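Local coordinates for walker-type atpase (Pyrococcus abyssi, PDB 2QEN), which is of unknown cellular function but binds ADP and magnesium, and is probably an ATP-hydrolysing P-loop enzyme, at residues A[147-152]-A[187-192]; A[70-75]-A[141-146]. The protein carries 1 engineered substitution. All coordinates share one frame; numbering follows the deposited sequence.

Contact 1: A[147-152]-A[187-192]; sequences GGKELL and ESPLYG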
loop_
_atom_site.group_PDB
_atom_site.type_symbol
_atom_site.label_atom_id
_atom_site.label_comp_id
_atom_site.label_asym_id
_atom_site.label_seq_id
_atom_site.Cartn_x
_atom_site.Cartn_y
_atom_site.Cartn_z
ATOM N N GLY A 147 14.439 -15.881 -0.360
ATOM C CA GLY A 147 13.945 -14.587 0.121
ATOM C C GLY A 147 13.593 -13.562 -0.951
ATOM O O GLY A 147 13.641 -12.363 -0.691
ATOM N N GLY A 148 13.228 -14.036 -2.140
ATOM C CA GLY A 148 12.872 -13.165 -3.262
ATOM C C GLY A 148 14.052 -12.484 -3.949
ATOM O O GLY A 148 13.870 -11.453 -4.605
ATOM N N LYS A 149 15.247 -13.071 -3.825
ATOM C CA LYS A 149 16.489 -12.497 -4.365
ATOM C C LYS A 149 16.524 -12.464 -5.891
ATOM O O LYS A 149 17.144 -11.573 -6.497
ATOM C CB LYS A 149 17.712 -13.254 -3.827
ATOM C CG LYS A 149 19.050 -12.714 -4.329
ATOM C CD LYS A 149 20.216 -13.575 -3.867
ATOM C CE LYS A 149 21.549 -12.895 -4.164
ATOM N NZ LYS A 149 22.686 -13.623 -3.524
ATOM N N GLU A 150 15.868 -13.449 -6.500
ATOM C CA GLU A 150 15.680 -13.495 -7.946
ATOM C C GLU A 150 14.933 -12.255 -8.433
ATOM O O GLU A 150 15.190 -11.785 -9.536
ATOM C CB GLU A 150 14.909 -14.754 -8.367
ATOM C CG GLU A 150 15.574 -16.075 -8.011
ATOM C CD GLU A 150 15.096 -16.649 -6.680
ATOM O OE1 GLU A 150 14.543 -15.908 -5.832
ATOM O OE2 GLU A 150 15.264 -17.862 -6.486
ATOM N N LEU A 151 14.014 -11.727 -7.617
ATOM C CA LEU A 151 13.308 -10.479 -7.981
ATOM C C LEU A 151 14.208 -9.254 -7.864
ATOM O O LEU A 151 14.180 -8.387 -8.723
ATOM C CB LEU A 151 11.995 -10.288 -7.209
ATOM C CG LEU A 151 10.818 -11.006 -7.870
ATOM C CD1 LEU A 151 9.729 -11.248 -6.877
ATOM C CD2 LEU A 151 10.283 -10.232 -9.087
ATOM N N LEU A 152 15.032 -9.211 -6.823
ATOM C CA LEU A 152 16.039 -8.153 -6.683
ATOM C C LEU A 152 17.021 -8.144 -7.861
ATOM O O LEU A 152 17.348 -7.086 -8.376
ATOM C CB LEU A 152 16.790 -8.295 -5.360
ATOM C CG LEU A 152 15.958 -8.315 -4.073
ATOM C CD1 LEU A 152 16.845 -8.568 -2.870
ATOM C CD2 LEU A 152 15.126 -7.014 -3.907
ATOM N N GLU A 187 25.537 -7.540 -0.604
ATOM C CA GLU A 187 25.039 -8.831 -1.065
ATOM C C GLU A 187 23.786 -8.688 -1.941
ATOM O O GLU A 187 23.520 -9.540 -2.793
ATOM C CB GLU A 187 24.776 -9.747 0.135
ATOM C CG GLU A 187 26.044 -10.089 0.939
ATOM C CD GLU A 187 27.019 -10.951 0.156
ATOM O OE1 GLU A 187 26.542 -11.845 -0.576
ATOM O OE2 GLU A 187 28.253 -10.743 0.273
ATOM N N SER A 188 23.040 -7.604 -1.724
ATOM C CA SER A 188 21.854 -7.265 -2.513
ATOM C C SER A 188 22.208 -6.923 -3.958
ATOM O O SER A 188 23.068 -6.066 -4.202
ATOM C CB SER A 188 21.108 -6.083 -1.888
ATOM O OG SER A 188 20.048 -5.626 -2.728
ATOM N N PRO A 189 21.544 -7.590 -4.923
ATOM C CA PRO A 189 21.729 -7.255 -6.335
ATOM C C PRO A 189 21.434 -5.784 -6.644
ATOM O O PRO A 189 21.985 -5.249 -7.603
ATOM C CB PRO A 189 20.733 -8.175 -7.043
ATOM C CG PRO A 189 20.608 -9.353 -6.109
ATOM C CD PRO A 189 20.613 -8.721 -4.749
ATOM N N LEU A 190 20.601 -5.137 -5.824
ATOM C CA LEU A 190 20.277 -3.728 -6.009
ATOM C C LEU A 190 21.255 -2.759 -5.344
ATOM O O LEU A 190 21.008 -1.556 -5.318
ATOM C CB LEU A 190 18.855 -3.443 -5.514
ATOM C CG LEU A 190 17.682 -3.865 -6.399
ATOM C CD1 LEU A 190 16.369 -3.503 -5.720
ATOM C CD2 LEU A 190 17.769 -3.212 -7.760
ATOM N N TYR A 191 22.359 -3.271 -4.807
ATOM C CA TYR A 191 23.293 -2.437 -4.053
ATOM C C TYR A 191 23.759 -1.217 -4.849
ATOM O O TYR A 191 24.117 -1.335 -6.021
ATOM C CB TYR A 191 24.504 -3.245 -3.572
ATOM C CG TYR A 191 25.574 -2.387 -2.938
ATOM C CD1 TYR A 191 25.426 -1.904 -1.634
ATOM C CD2 TYR A 191 26.728 -2.048 -3.644
ATOM C CE1 TYR A 191 26.392 -1.109 -1.054
ATOM C CE2 TYR A 191 27.722 -1.257 -3.063
ATOM C CZ TYR A 191 27.544 -0.788 -1.774
ATOM O OH TYR A 191 28.520 -0.008 -1.197
ATOM N N GLY A 192 23.749 -0.057 -4.193
ATOM C CA GLY A 192 24.187 1.200 -4.811
ATOM C C GLY A 192 23.201 1.831 -5.789
ATOM O O GLY A 192 23.449 2.920 -6.306
#
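Ser188 OG is gripped by two hydrogen bonds: the backbone amide of Leu190 donates to it, N to OG 3.2 Å with a bent N-H...O angle of 142°, and a second bond joins it to the carbonyl oxygen of Leu181, at the end of helix 174-181. The first bond makes an ST turn, nested in a type I beta turn from Ser188 to Tyr191 that closes with Tyr191 N on Ser188 O at 2.9 Å. The turn sets Pro189 and Leu190 against the start of helix 149-161, for which Gly148 is the N-cap. The meeting is mainly apolar, though Leu152 O also lies 3.8 Å from Pro189 CB. Leu152 CB rests on the proline ring, 3.9 Å from Pro189 CD, while its methyl CD2 meets Leu190 CD1 at 4.1 Å, the two leucine side chains crossing nearly at right angles. Phe180 and Leu181 of helix 174-181 also touch Leu152. Toward solvent, Lys149 runs extended past the proline, crossing it at about a right angle, its CG anti to the backbone N (chi1 -179°) and 4.1 Å from Pro189 CG. Its ammonium only approaches the acid beyond, with Lys149 NZ 5.2 Å from Glu187 OE1.

Contact 2: A[70-75]-A[141-146]; sequences GHITRE and RFYGSR
Ile72 and Tyr143 form a single parallel beta bridge that ties the loop before helix 74-84 to the one leading to helix 149-161. Ile72 takes both backbone bonds: its N donates to Phe142 O at 2.9 Å, and its O accepts from Gly144 N at 2.9 Å, nearly along the C=O axis. Gly144 manages this with a positive phi (66°), which favours glycine. The packing is tightest along the tyrosine. Ile72 CG2 meets Tyr143 CD2 at 3.8 Å, the side chains crossing at about a right angle, and Tyr143 OH abuts Arg74 CB at 3.2 Å. Farther out the contact loosens. Arg74 bends at chi3 and carries its guanidinium away to Arg109 O, while the side chain of Phe142 comes nearest through CB, 4.2 Å from Gly70 O, and turns its ring to Tyr66. His71 is partly exposed yet firmly fixed: with CG anti to the backbone N (chi1 -177°), it lays its ring edge to Gly144 O, NE2 to O 2.8 Å. An alanine here would lose that third bond and would probably leave the Gly144 carbonyl less firmly held. The bond requires a hydrogen on NE2, consistent with either a neutral NE2-H imidazole or a protonated one.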
loop_
_atom_site.group_PDB
_atom_site.type_symbol
_atom_site.label_atom_id
_atom_site.label_comp_id
_atom_site.label_asym_id
_atom_site.label_seq_id
_atom_site.Cartn_x
_atom_site.Cartn_y
_atom_site.Cartn_z
ATOM N N GLY A 70 0.833 -18.600 1.144
ATOM C CA GLY A 70 1.854 -17.926 1.948
ATOM C C GLY A 70 3.214 -17.965 1.269
ATOM O O GLY A 70 4.253 -17.990 1.936
ATOM N N HIS A 71 3.197 -17.952 -0.066
ATOM C CA HIS A 71 4.371 -18.240 -0.888
ATOM C C HIS A 71 4.041 -17.904 -2.338
ATOM O O HIS A 71 2.879 -18.007 -2.739
ATOM C CB HIS A 71 4.744 -19.727 -0.758
ATOM C CG HIS A 71 5.984 -20.112 -1.502
ATOM N ND1 HIS A 71 5.965 -20.969 -2.581
ATOM C CD2 HIS A 71 7.278 -19.747 -1.332
ATOM C CE1 HIS A 71 7.194 -21.111 -3.047
ATOM N NE2 HIS A 71 8.008 -20.382 -2.305
ATOM N N ILE A 72 5.050 -17.490 -3.110
ATOM C CA ILE A 72 4.889 -17.200 -4.545
ATOM C C ILE A 72 5.955 -17.924 -5.369
ATOM O O ILE A 72 7.154 -17.819 -5.086
ATOM C CB ILE A 72 4.981 -15.661 -4.869
ATOM C CG1 ILE A 72 4.049 -14.831 -3.969
ATOM C CG2 ILE A 72 4.688 -15.405 -6.345
ATOM C CD1 ILE A 72 4.493 -13.386 -3.751
ATOM N N THR A 73 5.518 -18.644 -6.399
ATOM C CA THR A 73 6.446 -19.314 -7.314
ATOM C C THR A 73 6.614 -18.488 -8.583
ATOM O O THR A 73 5.800 -17.601 -8.860
ATOM C CB THR A 73 5.962 -20.725 -7.716
ATOM O OG1 THR A 73 4.792 -20.621 -8.538
ATOM C CG2 THR A 73 5.661 -21.578 -6.482
ATOM N N ARG A 74 7.677 -18.793 -9.334
ATOM C CA ARG A 74 7.937 -18.234 -10.663
ATOM C C ARG A 74 6.748 -18.416 -11.616
ATOM O O ARG A 74 6.301 -17.461 -12.250
ATOM C CB ARG A 74 9.196 -18.882 -11.253
ATOM C CG ARG A 74 9.679 -18.294 -12.590
ATOM C CD ARG A 74 10.838 -19.113 -13.203
ATOM N NE ARG A 74 10.554 -20.550 -13.302
ATOM C CZ ARG A 74 9.940 -21.142 -14.331
ATOM N NH1 ARG A 74 9.516 -20.431 -15.369
ATOM N NH2 ARG A 74 9.741 -22.454 -14.321
ATOM N N GLU A 75 6.227 -19.633 -11.700
ATOM C CA GLU A 75 5.101 -19.927 -12.581
ATOM C C GLU A 75 3.861 -19.076 -12.282
ATOM O O GLU A 75 3.213 -18.578 -13.201
ATOM C CB GLU A 75 4.759 -21.413 -12.534
ATOM C CG GLU A 75 3.581 -21.789 -13.404
ATOM C CD GLU A 75 3.410 -23.283 -13.558
ATOM O OE1 GLU A 75 4.354 -24.033 -13.214
ATOM O OE2 GLU A 75 2.333 -23.707 -14.032
ATOM N N ARG A 141 9.274 -10.995 -0.780
ATOM C CA ARG A 141 10.226 -11.713 0.073
ATOM C C ARG A 141 9.771 -13.157 0.297
ATOM O O ARG A 141 10.561 -14.007 0.698
ATOM C CB ARG A 141 10.475 -10.972 1.403
ATOM C CG ARG A 141 9.366 -11.037 2.452
ATOM C CD ARG A 141 9.717 -10.142 3.638
ATOM N NE ARG A 141 8.830 -10.295 4.799
ATOM C CZ ARG A 141 7.633 -9.713 4.930
ATOM N NH1 ARG A 141 7.146 -8.945 3.953
ATOM N NH2 ARG A 141 6.909 -9.903 6.038
ATOM N N PHE A 142 8.503 -13.423 -0.006
ATOM C CA PHE A 142 7.937 -14.775 0.073
ATOM C C PHE A 142 7.926 -15.478 -1.302
ATOM O O PHE A 142 7.263 -16.501 -1.493
ATOM C CB PHE A 142 6.537 -14.731 0.678
ATOM C CG PHE A 142 6.505 -14.211 2.091
ATOM C CD1 PHE A 142 6.978 -14.993 3.153
ATOM C CD2 PHE A 142 5.995 -12.950 2.366
ATOM C CE1 PHE A 142 6.947 -14.518 4.472
ATOM C CE2 PHE A 142 5.944 -12.465 3.680
ATOM C CZ PHE A 142 6.431 -13.255 4.741
ATOM N N TYR A 143 8.661 -14.903 -2.249
ATOM C CA TYR A 143 8.875 -15.507 -3.556
ATOM C C TYR A 143 10.057 -16.481 -3.510
ATOM O O TYR A 143 11.112 -16.161 -2.946
ATOM C CB TYR A 143 9.134 -14.408 -4.583
ATOM C CG TYR A 143 9.452 -14.900 -5.969
ATOM C CD1 TYR A 143 10.757 -15.263 -6.328
ATOM C CD2 TYR A 143 8.454 -14.984 -6.935
ATOM C CE1 TYR A 143 11.048 -15.715 -7.613
ATOM C CE2 TYR A 143 8.734 -15.423 -8.216
ATOM C CZ TYR A 143 10.027 -15.786 -8.551
ATOM O OH TYR A 143 10.283 -16.216 -9.830
ATOM N N GLY A 144 9.875 -17.660 -4.106
ATOM C CA GLY A 144 10.941 -18.653 -4.209
ATOM C C GLY A 144 11.357 -19.220 -2.867
ATOM O O GLY A 144 10.538 -19.322 -1.958
ATOM N N SER A 145 12.630 -19.600 -2.741
ATOM C CA SER A 145 13.159 -20.053 -1.448
ATOM C C SER A 145 14.488 -19.385 -1.088
ATOM O O SER A 145 15.242 -19.889 -0.261
ATOM C CB SER A 145 13.257 -21.582 -1.394
ATOM O OG SER A 145 14.163 -22.075 -2.363
ATOM N N ARG A 146 14.748 -18.233 -1.704
ATOM C CA ARG A 146 15.950 -17.446 -1.433
ATOM C C ARG A 146 15.605 -16.027 -0.982
ATOM O O ARG A 146 16.375 -15.090 -1.208
ATOM C CB ARG A 146 16.831 -17.389 -2.682
ATOM C CG ARG A 146 17.517 -18.696 -3.004
ATOM C CD ARG A 146 17.994 -18.720 -4.444
ATOM N NE ARG A 146 18.382 -20.070 -4.835
ATOM C CZ ARG A 146 18.610 -20.455 -6.089
ATOM N NH1 ARG A 146 18.482 -19.588 -7.091
ATOM N NH2 ARG A 146 18.960 -21.711 -6.341
#

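Contact 2 closes at Arg146 and contact 1 opens at the next residue, their centres 14 Å apart. They touch where Leu151 of helix 149-161 packs on Tyr143 of the loop leading into it, Leu151 CD1 to Tyr143 CG 3.8 Å. Both lie within the P-loop ATPase region built on a five-stranded parallel sheet. In contact 2 the side chain of Ile72 is about 9 Å from that of Glu136, a residue seen to bind magnesium in this protein, though none is bound to it in this model. Contact 1 lies away from the binding sites. Together they tie this loop and the helix start to the entry of helix 74-84 and to the turn between helix 174-181 and edge strand 196-199.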